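Local coordinates for protein cysteine protease (Xylella fastidiosa, PDB 3OIS) that probably acts as a papain-family cysteine peptidase and binds the nucleotide uridine-5'-diphosphate, at residues 77-82 / 124-129; 104-109 / 130-135; 84-89 / 203-208. All blocks are in the same frame, centred on the assembly; numbering follows the deposited sequence. Where two conformers were deposited one is given.

Interaction 1: 77-82 / 124-129; sequences SCTANA and AMIRDG. With UDP (uridine-5'-diphosphate), chain E.
Thr79 makes a small, buried van der Waals contact with Ala124 and Ile126, joining the first turn of helix 78-93 to the chain that enters helix 126-135. The Thr79 side chain points at the other segment and offers it two branches. Its methyl lies against the backbone, with CG2 3.4 Å from Ala124 O, and also meets the CG1 methylene of Ile126, CG2 to CG1 being 3.8 Å. The hydroxyl branch lies by the methyl of Ala124, with OG1 3.6 Å from CB. A chi1 of 66° tucks OG1 between the backbone N and the carbonyl carbon, where it is hydrogen-bonded to Glu111, so the polar end of this buried residue is satisfied from helix 104-114.

Beyond Ala124 the chain turns directly into helix. Met125 O takes two backbone bonds, from Asp128 N at 3.0 Å and Gly129 N at 3.2 Å, while Arg127 N is bonded to Asp38. The Arg127 side chain leaves on the far side toward UDP: NH2 is 3.5 Å from the ribose O3', C2' lies in the plane of the guanidinium at its edge, and a salt bridge to Asp44 helps to hold the group there.

Cys78 occupies the start of the long helix, the position at which papain-family enzymes carry their nucleophilic cysteine, and it packs on His237. Strand 233-245 touches both sides of the contact through Ala238, which meets Thr79 and Ile126, and the short strand 35-36 lies beside Cys78, Met125 and Ile126, pairing with 124-125.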
loop_
_atom_site.group_PDB
_atom_site.type_symbol
_atom_site.label_atom_id
_atom_site.label_comp_id
_atom_site.label_asym_id
_atom_site.label_seq_id
_atom_site.Cartn_x
_atom_site.Cartn_y
_atom_site.Cartn_z
ATOM N N SER A 77 -0.352 9.084 -2.007
ATOM C CA SER A 77 0.093 8.518 -0.773
ATOM C C SER A 77 -0.259 7.040 -0.653
ATOM O O SER A 77 -0.302 6.514 0.467
ATOM C CB SER A 77 -0.472 9.369 0.393
ATOM O OG SER A 77 -1.892 9.285 0.346
ATOM N N CYS A 78 -0.508 6.369 -1.779
ATOM C CA CYS A 78 -1.010 4.963 -1.683
ATOM C C CYS A 78 -0.031 4.061 -0.905
ATOM O O CYS A 78 -0.504 3.186 -0.112
ATOM C CB CYS A 78 -1.295 4.270 -3.049
ATOM S SG CYS A 78 0.217 4.227 -4.090
ATOM N N THR A 79 1.296 4.209 -1.121
ATOM C CA THR A 79 2.225 3.361 -0.399
ATOM C C THR A 79 2.036 3.593 1.106
ATOM O O THR A 79 2.088 2.611 1.856
ATOM C CB THR A 79 3.687 3.516 -0.810
ATOM O OG1 THR A 79 4.132 4.839 -0.441
ATOM C CG2 THR A 79 3.809 3.316 -2.312
ATOM N N ALA A 80 1.829 4.838 1.592
ATOM C CA ALA A 80 1.686 5.084 3.027
ATOM C C ALA A 80 0.366 4.550 3.544
ATOM O O ALA A 80 0.253 4.179 4.764
ATOM C CB ALA A 80 1.709 6.538 3.246
ATOM N N ASN A 81 -0.649 4.572 2.678
ATOM C CA ASN A 81 -1.972 4.020 3.052
ATOM C C ASN A 81 -1.968 2.502 3.202
ATOM O O ASN A 81 -2.488 1.955 4.220
ATOM C CB ASN A 81 -3.069 4.445 2.072
ATOM C CG ASN A 81 -3.511 5.861 2.283
ATOM O OD1 ASN A 81 -2.732 6.854 2.023
ATOM N ND2 ASN A 81 -4.714 6.022 2.749
ATOM N N ALA A 82 -1.308 1.814 2.258
ATOM C CA ALA A 82 -1.154 0.386 2.318
ATOM C C ALA A 82 -0.314 0.008 3.560
ATOM O O ALA A 82 -0.679 -0.899 4.288
ATOM C CB ALA A 82 -0.480 -0.173 1.040
ATOM N N ALA A 124 6.017 7.358 -4.081
ATOM C CA ALA A 124 7.089 6.737 -3.326
ATOM C C ALA A 124 7.227 5.247 -3.677
ATOM O O ALA A 124 6.265 4.605 -4.194
ATOM C CB ALA A 124 6.783 6.924 -1.768
ATOM N N MET A 125 8.408 4.696 -3.384
ATOM C CA MET A 125 8.640 3.273 -3.497
ATOM C C MET A 125 8.211 2.654 -2.169
ATOM O O MET A 125 8.438 3.214 -1.097
ATOM C CB MET A 125 10.138 2.995 -3.726
ATOM C CG MET A 125 10.625 3.571 -5.056
ATOM S SD MET A 125 12.468 3.288 -5.073
ATOM C CE MET A 125 12.785 3.942 -6.730
ATOM N N ILE A 126 7.537 1.520 -2.268
ATOM C CA ILE A 126 7.208 0.702 -1.059
ATOM C C ILE A 126 8.404 0.474 -0.159
ATOM O O ILE A 126 8.320 0.673 1.096
ATOM C CB ILE A 126 6.559 -0.630 -1.452
ATOM C CG1 ILE A 126 5.256 -0.245 -2.193
ATOM C CG2 ILE A 126 6.245 -1.439 -0.116
ATOM C CD1 ILE A 126 4.661 -1.460 -2.849
ATOM N N ARG A 127 9.539 0.182 -0.788
ATOM C CA ARG A 127 10.706 -0.135 0.003
ATOM C C ARG A 127 11.131 1.061 0.865
ATOM O O ARG A 127 11.728 0.898 1.960
ATOM C CB ARG A 127 11.863 -0.633 -0.855
ATOM C CG ARG A 127 12.580 0.518 -1.708
ATOM C CD ARG A 127 13.804 0.000 -2.559
ATOM N NE ARG A 127 14.607 -0.634 -1.586
ATOM C CZ ARG A 127 14.911 -1.941 -1.538
ATOM N NH1 ARG A 127 14.755 -2.782 -2.600
ATOM N NH2 ARG A 127 15.486 -2.380 -0.412
ATOM N N ASP A 128 10.836 2.271 0.410
ATOM C CA ASP A 128 11.206 3.460 1.167
ATOM C C ASP A 128 10.194 3.746 2.315
ATOM O O ASP A 128 10.582 4.117 3.403
ATOM C CB ASP A 128 11.249 4.692 0.234
ATOM C CG ASP A 128 12.457 4.640 -0.681
ATOM O OD1 ASP A 128 13.416 3.868 -0.355
ATOM O OD2 ASP A 128 12.459 5.372 -1.698
ATOM N N GLY A 129 8.911 3.451 2.067
ATOM C CA GLY A 129 7.929 3.486 3.179
ATOM C C GLY A 129 8.354 2.475 4.244
ATOM O O GLY A 129 8.231 2.759 5.416
HETATM N N1 UDP E . 16.888 -5.542 4.690
HETATM C C2 UDP E . 15.751 -6.267 4.461
HETATM N N3 UDP E . 14.928 -6.553 5.544
HETATM C C4 UDP E . 15.232 -6.124 6.795
HETATM C C5 UDP E . 16.420 -5.415 7.052
HETATM C C6 UDP E . 17.177 -5.042 5.933
HETATM O O2 UDP E . 15.429 -6.649 3.380
HETATM O O4 UDP E . 14.462 -6.518 7.731
HETATM C "C1'" UDP E . 17.800 -5.372 3.506
HETATM C "C2'" UDP E . 17.306 -4.376 2.479
HETATM O "O2'" UDP E . 17.862 -4.817 1.242
HETATM C "C3'" UDP E . 18.024 -3.176 2.957
HETATM C "C4'" UDP E . 19.413 -3.745 3.323
HETATM O "O4'" UDP E . 19.122 -5.019 3.937
HETATM O "O3'" UDP E . 18.151 -2.297 1.843
HETATM C "C5'" UDP E . 20.168 -2.780 4.232
HETATM O "O5'" UDP E . 19.408 -2.666 5.434
HETATM P PA UDP E . 19.951 -2.112 6.752
HETATM O O1A UDP E . 18.896 -1.716 7.712
HETATM O O2A UDP E . 21.021 -2.989 7.303
HETATM O O3A UDP E . 20.653 -0.769 6.155
HETATM P PB UDP E . 21.244 0.590 6.801
HETATM O O1B UDP E . 22.595 0.751 6.275
HETATM O O2B UDP E . 20.296 1.596 6.397
HETATM O O3B UDP E . 21.293 0.559 8.298
#

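Interaction 2: 104-109 / 130-135; sequences RLFIYY and IKVLHK. With UDP (uridine-5'-diphosphate), chain E.
Apolar packing of Ile107 on Leu133 and of Phe106 on Val132 joins helices 104-114 and 126-135. The short segments run at 107° to each other, with axes 9.6 Å apart at closest approach. CD2 of Leu133 lies against both CG1 and CD1 of Ile107, 4.1 Å from CD1, and the two side chains meet at a slant. Val132 points toward the other helix and spreads its two methyls. CG1, anti to the backbone N (chi1 175°), approaches the Phe106 ring obliquely, 4.3 Å from CE2. CG2 makes a van der Waals touch on the backbone, 4.1 Å from Ile107 O. The Phe106 ring also meets Tyr173 edge-to-face.

The polar interactions belong to the other side of helix 126-135 and are made with UDP. Lys131 NZ donates to the beta-phosphate O2B at 2.7 Å and, weakly, to the bridging O3A at 3.2 Å. One turn later, Lys135, bent at chi2 (-64°), spans both phosphates, with NZ 3.0 Å from O1A and 3.0 Å from O3B. His134 adds a looser approach, with O1A lying at the edge of its ring near the plane.

One short helix therefore carries two chemistries. Its hydrocarbon side is buried against helix 104-114, while Lys131 and Lys135 leave from the side that faces UDP, where their two ammonium groups probably offset part of the diphosphate charge.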
loop_
_atom_site.group_PDB
_atom_site.type_symbol
_atom_site.label_atom_id
_atom_site.label_comp_id
_atom_site.label_asym_id
_atom_site.label_seq_id
_atom_site.Cartn_x
_atom_site.Cartn_y
_atom_site.Cartn_z
ATOM N N ARG A 104 -0.424 8.518 8.136
ATOM C CA ARG A 104 -0.069 8.293 6.712
ATOM C C ARG A 104 0.810 9.407 6.197
ATOM O O ARG A 104 1.761 9.143 5.447
ATOM C CB ARG A 104 -1.343 8.198 5.898
ATOM C CG ARG A 104 -2.052 6.793 6.171
ATOM C CD ARG A 104 -3.495 6.826 5.619
ATOM N NE ARG A 104 -4.394 7.774 6.301
ATOM C CZ ARG A 104 -5.488 8.358 5.790
ATOM N NH1 ARG A 104 -5.865 8.175 4.520
ATOM N NH2 ARG A 104 -6.203 9.209 6.610
ATOM N N LEU A 105 0.553 10.649 6.631
ATOM C CA LEU A 105 1.407 11.744 6.118
ATOM C C LEU A 105 2.788 11.685 6.757
ATOM O O LEU A 105 3.734 12.061 6.131
ATOM C CB LEU A 105 0.830 13.120 6.436
ATOM C CG LEU A 105 -0.390 13.495 5.593
ATOM C CD1 LEU A 105 -0.716 14.978 5.889
ATOM C CD2 LEU A 105 -0.079 13.328 4.076
ATOM N N PHE A 106 2.884 11.175 8.020
ATOM C CA PHE A 106 4.218 10.975 8.592
ATOM C C PHE A 106 5.032 9.974 7.677
ATOM O O PHE A 106 6.256 10.169 7.394
ATOM C CB PHE A 106 4.141 10.353 9.999
ATOM C CG PHE A 106 5.478 10.168 10.654
ATOM C CD1 PHE A 106 6.039 11.216 11.409
ATOM C CD2 PHE A 106 6.195 8.954 10.528
ATOM C CE1 PHE A 106 7.251 11.043 12.003
ATOM C CE2 PHE A 106 7.454 8.790 11.118
ATOM C CZ PHE A 106 7.966 9.889 11.867
ATOM N N ILE A 107 4.420 8.890 7.274
ATOM C CA ILE A 107 5.113 7.967 6.391
ATOM C C ILE A 107 5.463 8.673 5.085
ATOM O O ILE A 107 6.599 8.571 4.660
ATOM C CB ILE A 107 4.357 6.664 6.161
ATOM C CG1 ILE A 107 4.169 5.880 7.500
ATOM C CG2 ILE A 107 5.020 5.701 5.098
ATOM C CD1 ILE A 107 3.097 4.883 7.336
ATOM N N TYR A 108 4.488 9.316 4.471
ATOM C CA TYR A 108 4.653 9.897 3.110
ATOM C C TYR A 108 5.711 11.013 3.129
ATOM O O TYR A 108 6.471 11.153 2.190
ATOM C CB TYR A 108 3.292 10.361 2.542
ATOM C CG TYR A 108 3.318 10.779 1.062
ATOM C CD1 TYR A 108 4.055 10.003 0.108
ATOM C CD2 TYR A 108 2.535 11.860 0.624
ATOM C CE1 TYR A 108 4.022 10.373 -1.267
ATOM C CE2 TYR A 108 2.544 12.287 -0.724
ATOM C CZ TYR A 108 3.318 11.523 -1.647
ATOM O OH TYR A 108 3.247 11.917 -2.945
ATOM N N TYR A 109 5.755 11.822 4.191
ATOM C CA TYR A 109 6.737 12.923 4.253
ATOM C C TYR A 109 8.145 12.306 4.305
ATOM O O TYR A 109 9.050 12.645 3.490
ATOM C CB TYR A 109 6.444 13.825 5.491
ATOM C CG TYR A 109 7.443 14.936 5.599
ATOM C CD1 TYR A 109 7.141 16.151 5.076
ATOM C CD2 TYR A 109 8.683 14.748 6.191
ATOM C CE1 TYR A 109 8.080 17.186 5.099
ATOM C CE2 TYR A 109 9.619 15.839 6.262
ATOM C CZ TYR A 109 9.305 16.972 5.723
ATOM O OH TYR A 109 10.216 17.955 5.837
ATOM N N ILE A 130 8.789 1.290 3.819
ATOM C CA ILE A 130 9.267 0.276 4.767
ATOM C C ILE A 130 10.524 0.709 5.521
ATOM O O ILE A 130 10.621 0.556 6.720
ATOM C CB ILE A 130 9.431 -1.042 4.037
ATOM C CG1 ILE A 130 8.049 -1.569 3.701
ATOM C CG2 ILE A 130 10.121 -2.134 4.931
ATOM C CD1 ILE A 130 8.169 -2.817 2.741
ATOM N N LYS A 131 11.461 1.340 4.834
ATOM C CA LYS A 131 12.602 1.931 5.506
ATOM C C LYS A 131 12.204 2.946 6.607
ATOM O O LYS A 131 12.803 2.927 7.694
ATOM C CB LYS A 131 13.497 2.611 4.506
ATOM C CG LYS A 131 14.924 2.863 5.101
ATOM C CD LYS A 131 15.892 1.735 4.840
ATOM C CE LYS A 131 17.220 2.041 5.406
ATOM N NZ LYS A 131 17.975 0.794 5.313
ATOM N N VAL A 132 11.256 3.847 6.320
ATOM C CA VAL A 132 10.703 4.764 7.301
ATOM C C VAL A 132 10.169 3.979 8.503
ATOM O O VAL A 132 10.564 4.241 9.620
ATOM C CB VAL A 132 9.551 5.632 6.743
ATOM C CG1 VAL A 132 8.934 6.481 7.818
ATOM C CG2 VAL A 132 10.064 6.507 5.568
ATOM N N LEU A 133 9.337 2.957 8.247
ATOM C CA LEU A 133 8.851 2.155 9.384
ATOM C C LEU A 133 9.935 1.487 10.213
ATOM O O LEU A 133 9.704 1.304 11.421
ATOM C CB LEU A 133 7.828 1.139 8.906
ATOM C CG LEU A 133 6.570 1.771 8.344
ATOM C CD1 LEU A 133 5.609 0.642 7.702
ATOM C CD2 LEU A 133 5.814 2.604 9.357
ATOM N N HIS A 134 11.020 1.058 9.571
ATOM C CA HIS A 134 12.101 0.320 10.238
ATOM C C HIS A 134 12.971 1.255 11.084
ATOM O O HIS A 134 13.286 0.935 12.233
ATOM C CB HIS A 134 12.974 -0.369 9.215
ATOM C CG HIS A 134 13.968 -1.325 9.811
ATOM N ND1 HIS A 134 15.157 -1.671 9.183
ATOM C CD2 HIS A 134 13.934 -2.021 10.979
ATOM C CE1 HIS A 134 15.809 -2.548 9.936
ATOM N NE2 HIS A 134 15.102 -2.772 11.038
ATOM N N LYS A 135 13.361 2.387 10.501
ATOM C CA LYS A 135 14.289 3.317 11.137
ATOM C C LYS A 135 13.648 4.426 11.966
ATOM O O LYS A 135 14.249 4.853 12.974
ATOM C CB LYS A 135 15.145 3.992 10.057
ATOM C CG LYS A 135 15.925 3.021 9.224
ATOM C CD LYS A 135 16.973 2.225 9.996
ATOM C CE LYS A 135 17.715 1.287 9.053
ATOM N NZ LYS A 135 18.719 0.471 9.761
HETATM N N1 UDP E . 16.888 -5.542 4.690
HETATM C C2 UDP E . 15.751 -6.267 4.461
HETATM N N3 UDP E . 14.928 -6.553 5.544
HETATM C C4 UDP E . 15.232 -6.124 6.795
HETATM C C5 UDP E . 16.420 -5.415 7.052
HETATM C C6 UDP E . 17.177 -5.042 5.933
HETATM O O2 UDP E . 15.429 -6.649 3.380
HETATM O O4 UDP E . 14.462 -6.518 7.731
HETATM C "C1'" UDP E . 17.800 -5.372 3.506
HETATM C "C2'" UDP E . 17.306 -4.376 2.479
HETATM O "O2'" UDP E . 17.862 -4.817 1.242
HETATM C "C3'" UDP E . 18.024 -3.176 2.957
HETATM C "C4'" UDP E . 19.413 -3.745 3.323
HETATM O "O4'" UDP E . 19.122 -5.019 3.937
HETATM O "O3'" UDP E . 18.151 -2.297 1.843
HETATM C "C5'" UDP E . 20.168 -2.780 4.232
HETATM O "O5'" UDP E . 19.408 -2.666 5.434
HETATM P PA UDP E . 19.951 -2.112 6.752
HETATM O O1A UDP E . 18.896 -1.716 7.712
HETATM O O2A UDP E . 21.021 -2.989 7.303
HETATM O O3A UDP E . 20.653 -0.769 6.155
HETATM P PB UDP E . 21.244 0.590 6.801
HETATM O O1B UDP E . 22.595 0.751 6.275
HETATM O O2B UDP E . 20.296 1.596 6.397
HETATM O O3B UDP E . 21.293 0.559 8.298
#

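Interaction 3: 84-89 / 203-208; sequences AAAIQF and PFVFGF
Phe89, whose ring meets Pro203 across the contact, is held in helix 78-93 by its backbone N, which donates to Ala85 O at 2.7 Å. From this point the side chain swings out with CG anti to its own backbone N (chi1 -178°), toward the residue that leads into strand 204-211.

The meeting of ring and proline is a CH-pi contact. Pro203 CG stands 3.5 Å from the centroid of the Phe89 ring and only 4° off the ring normal, so one methylene sits almost exactly over the centre of the face. The neighbouring methylene is displaced toward one side of the ring, with CD 3.5 Å from CE2. The two side chains approach from opposite directions, one from the helix and one from the strand end. Leu240 and Glu90 also touch the proline.

A second, looser contact lies one helical turn earlier. Ala86 turns its methyl to the strand, and CB lies 4.5 Å from Val205 CG1 in the modelled conformer. Val205 is also flanked by Ala82 and Leu83 of the same helix and by Leu240 and Trp284 of the adjoining strands, while its backbone pairs with Trp284.

The helix thus meets the strand through an alanine methyl facing Val205 and an aromatic ring packed on the residue just before the strand. Such packing of the long central helix against the antiparallel sheet is characteristic of the papain fold, whose helical and sheet domains meet here.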
loop_
_atom_site.group_PDB
_atom_site.type_symbol
_atom_site.label_atom_id
_atom_site.label_comp_id
_atom_site.label_asym_id
_atom_site.label_seq_id
_atom_site.Cartn_x
_atom_site.Cartn_y
_atom_site.Cartn_z
ATOM N N ALA A 84 0.329 1.874 6.330
ATOM C CA ALA A 84 -0.417 2.246 7.576
ATOM C C ALA A 84 -1.309 1.094 7.976
ATOM O O ALA A 84 -1.340 0.729 9.183
ATOM C CB ALA A 84 -1.253 3.492 7.372
ATOM N N ALA A 85 -1.990 0.507 6.992
ATOM C CA ALA A 85 -2.921 -0.615 7.266
ATOM C C ALA A 85 -2.150 -1.884 7.699
ATOM O O ALA A 85 -2.605 -2.646 8.588
ATOM C CB ALA A 85 -3.893 -0.871 6.039
ATOM N N ALA A 86 -0.999 -2.201 7.077
ATOM C CA ALA A 86 -0.221 -3.355 7.492
ATOM C C ALA A 86 0.152 -3.188 8.964
ATOM O O ALA A 86 0.061 -4.182 9.715
ATOM C CB ALA A 86 1.059 -3.475 6.611
ATOM N N ILE A 87 0.592 -1.968 9.365
ATOM C CA ILE A 87 0.958 -1.630 10.772
ATOM C C ILE A 87 -0.280 -1.772 11.676
ATOM O O ILE A 87 -0.176 -2.397 12.732
ATOM C CB ILE A 87 1.457 -0.209 10.902
ATOM C CG1 ILE A 87 2.850 -0.130 10.286
ATOM C CG2 ILE A 87 1.595 0.146 12.399
ATOM C CD1 ILE A 87 3.957 -0.938 11.069
ATOM N N GLN A 88 -1.429 -1.236 11.253
ATOM C CA GLN A 88 -2.651 -1.303 12.070
ATOM C C GLN A 88 -3.084 -2.733 12.236
ATOM O O GLN A 88 -3.430 -3.122 13.382
ATOM C CB GLN A 88 -3.765 -0.441 11.472
ATOM C CG GLN A 88 -4.942 -0.338 12.395
ATOM C CD GLN A 88 -5.841 0.820 12.056
ATOM O OE1 GLN A 88 -5.517 1.675 11.199
ATOM N NE2 GLN A 88 -7.047 0.839 12.698
ATOM N N PHE A 89 -2.999 -3.524 11.160
ATOM C CA PHE A 89 -3.368 -4.905 11.204
ATOM C C PHE A 89 -2.476 -5.677 12.158
ATOM O O PHE A 89 -2.983 -6.539 12.929
ATOM C CB PHE A 89 -3.229 -5.515 9.799
ATOM C CG PHE A 89 -3.633 -6.968 9.696
ATOM C CD1 PHE A 89 -4.885 -7.336 9.141
ATOM C CD2 PHE A 89 -2.800 -7.976 10.191
ATOM C CE1 PHE A 89 -5.250 -8.727 9.033
ATOM C CE2 PHE A 89 -3.162 -9.349 10.068
ATOM C CZ PHE A 89 -4.393 -9.711 9.492
ATOM N N PRO A 203 -0.959 -10.417 6.018
ATOM C CA PRO A 203 -1.231 -9.630 4.798
ATOM C C PRO A 203 0.102 -9.214 4.149
ATOM O O PRO A 203 1.141 -9.163 4.827
ATOM C CB PRO A 203 -1.857 -8.356 5.350
ATOM C CG PRO A 203 -2.367 -8.713 6.559
ATOM C CD PRO A 203 -1.239 -9.590 7.188
ATOM N N PHE A 204 0.002 -8.789 2.867
ATOM C CA PHE A 204 1.220 -8.215 2.240
ATOM C C PHE A 204 0.813 -6.999 1.429
ATOM O O PHE A 204 -0.357 -6.848 1.058
ATOM C CB PHE A 204 1.885 -9.314 1.339
ATOM C CG PHE A 204 0.998 -9.871 0.290
ATOM C CD1 PHE A 204 0.854 -9.244 -0.956
ATOM C CD2 PHE A 204 0.404 -11.126 0.462
ATOM C CE1 PHE A 204 -0.001 -9.770 -1.923
ATOM C CE2 PHE A 204 -0.422 -11.698 -0.580
ATOM C CZ PHE A 204 -0.575 -11.016 -1.775
ATOM N N VAL A 205 1.784 -6.113 1.232
ATOM C CA VAL A 205 1.568 -4.945 0.385
ATOM C C VAL A 205 2.242 -5.213 -0.919
ATOM O O VAL A 205 3.216 -5.964 -0.964
ATOM C CB VAL A 205 2.153 -3.632 0.947
ATOM C CG1 VAL A 205 1.359 -3.184 2.170
ATOM C CG2 VAL A 205 3.658 -3.772 1.186
ATOM N N PHE A 206 1.640 -4.670 -1.989
ATOM C CA PHE A 206 2.266 -4.750 -3.303
ATOM C C PHE A 206 1.807 -3.648 -4.180
ATOM O O PHE A 206 0.906 -2.891 -3.819
ATOM C CB PHE A 206 1.979 -6.100 -3.961
ATOM C CG PHE A 206 0.561 -6.256 -4.431
ATOM C CD1 PHE A 206 -0.475 -6.518 -3.477
ATOM C CD2 PHE A 206 0.244 -6.108 -5.760
ATOM C CE1 PHE A 206 -1.827 -6.682 -3.956
ATOM C CE2 PHE A 206 -1.071 -6.228 -6.268
ATOM C CZ PHE A 206 -2.126 -6.558 -5.366
ATOM N N GLY A 207 2.497 -3.504 -5.318
ATOM C CA GLY A 207 2.292 -2.405 -6.249
ATOM C C GLY A 207 1.715 -2.974 -7.534
ATOM O O GLY A 207 1.980 -4.136 -7.921
ATOM N N PHE A 208 0.904 -2.236 -8.256
ATOM C CA PHE A 208 0.491 -2.745 -9.524
ATOM C C PHE A 208 0.166 -1.618 -10.524
ATOM O O PHE A 208 -0.119 -0.450 -10.125
ATOM C CB PHE A 208 -0.724 -3.708 -9.371
ATOM C CG PHE A 208 -1.993 -3.084 -8.823
ATOM C CD1 PHE A 208 -2.179 -2.848 -7.428
ATOM C CD2 PHE A 208 -3.051 -2.780 -9.700
ATOM C CE1 PHE A 208 -3.437 -2.360 -6.950
ATOM C CE2 PHE A 208 -4.299 -2.303 -9.219
ATOM C CZ PHE A 208 -4.468 -2.047 -7.853
#

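How the interactions relate
Interactions 1 and 3 lie near the centre of the chain and interaction 2 further out. The centres of interactions 1 and 2 are about 8 Å apart. Those of interactions 1 and 3 are about 9 Å apart, and those of interactions 2 and 3 about 13 Å. Helix 78-93 serves interactions 1 and 3, and helix 126-135 serves 1 and 2. Along the chain the segments run 77-82, 84-89, 104-109, 124-129, 130-135 and 203-208, so interaction 2 is nested within the loop closed by 3, whereas 1 crosses both. Ile126 packs on Val205, linking 1 to 3, and Leu133 meets Ile87, linking 2 to 3. The central helix is thus tied to the sheet and to the helix carrying the UDP-binding lysines.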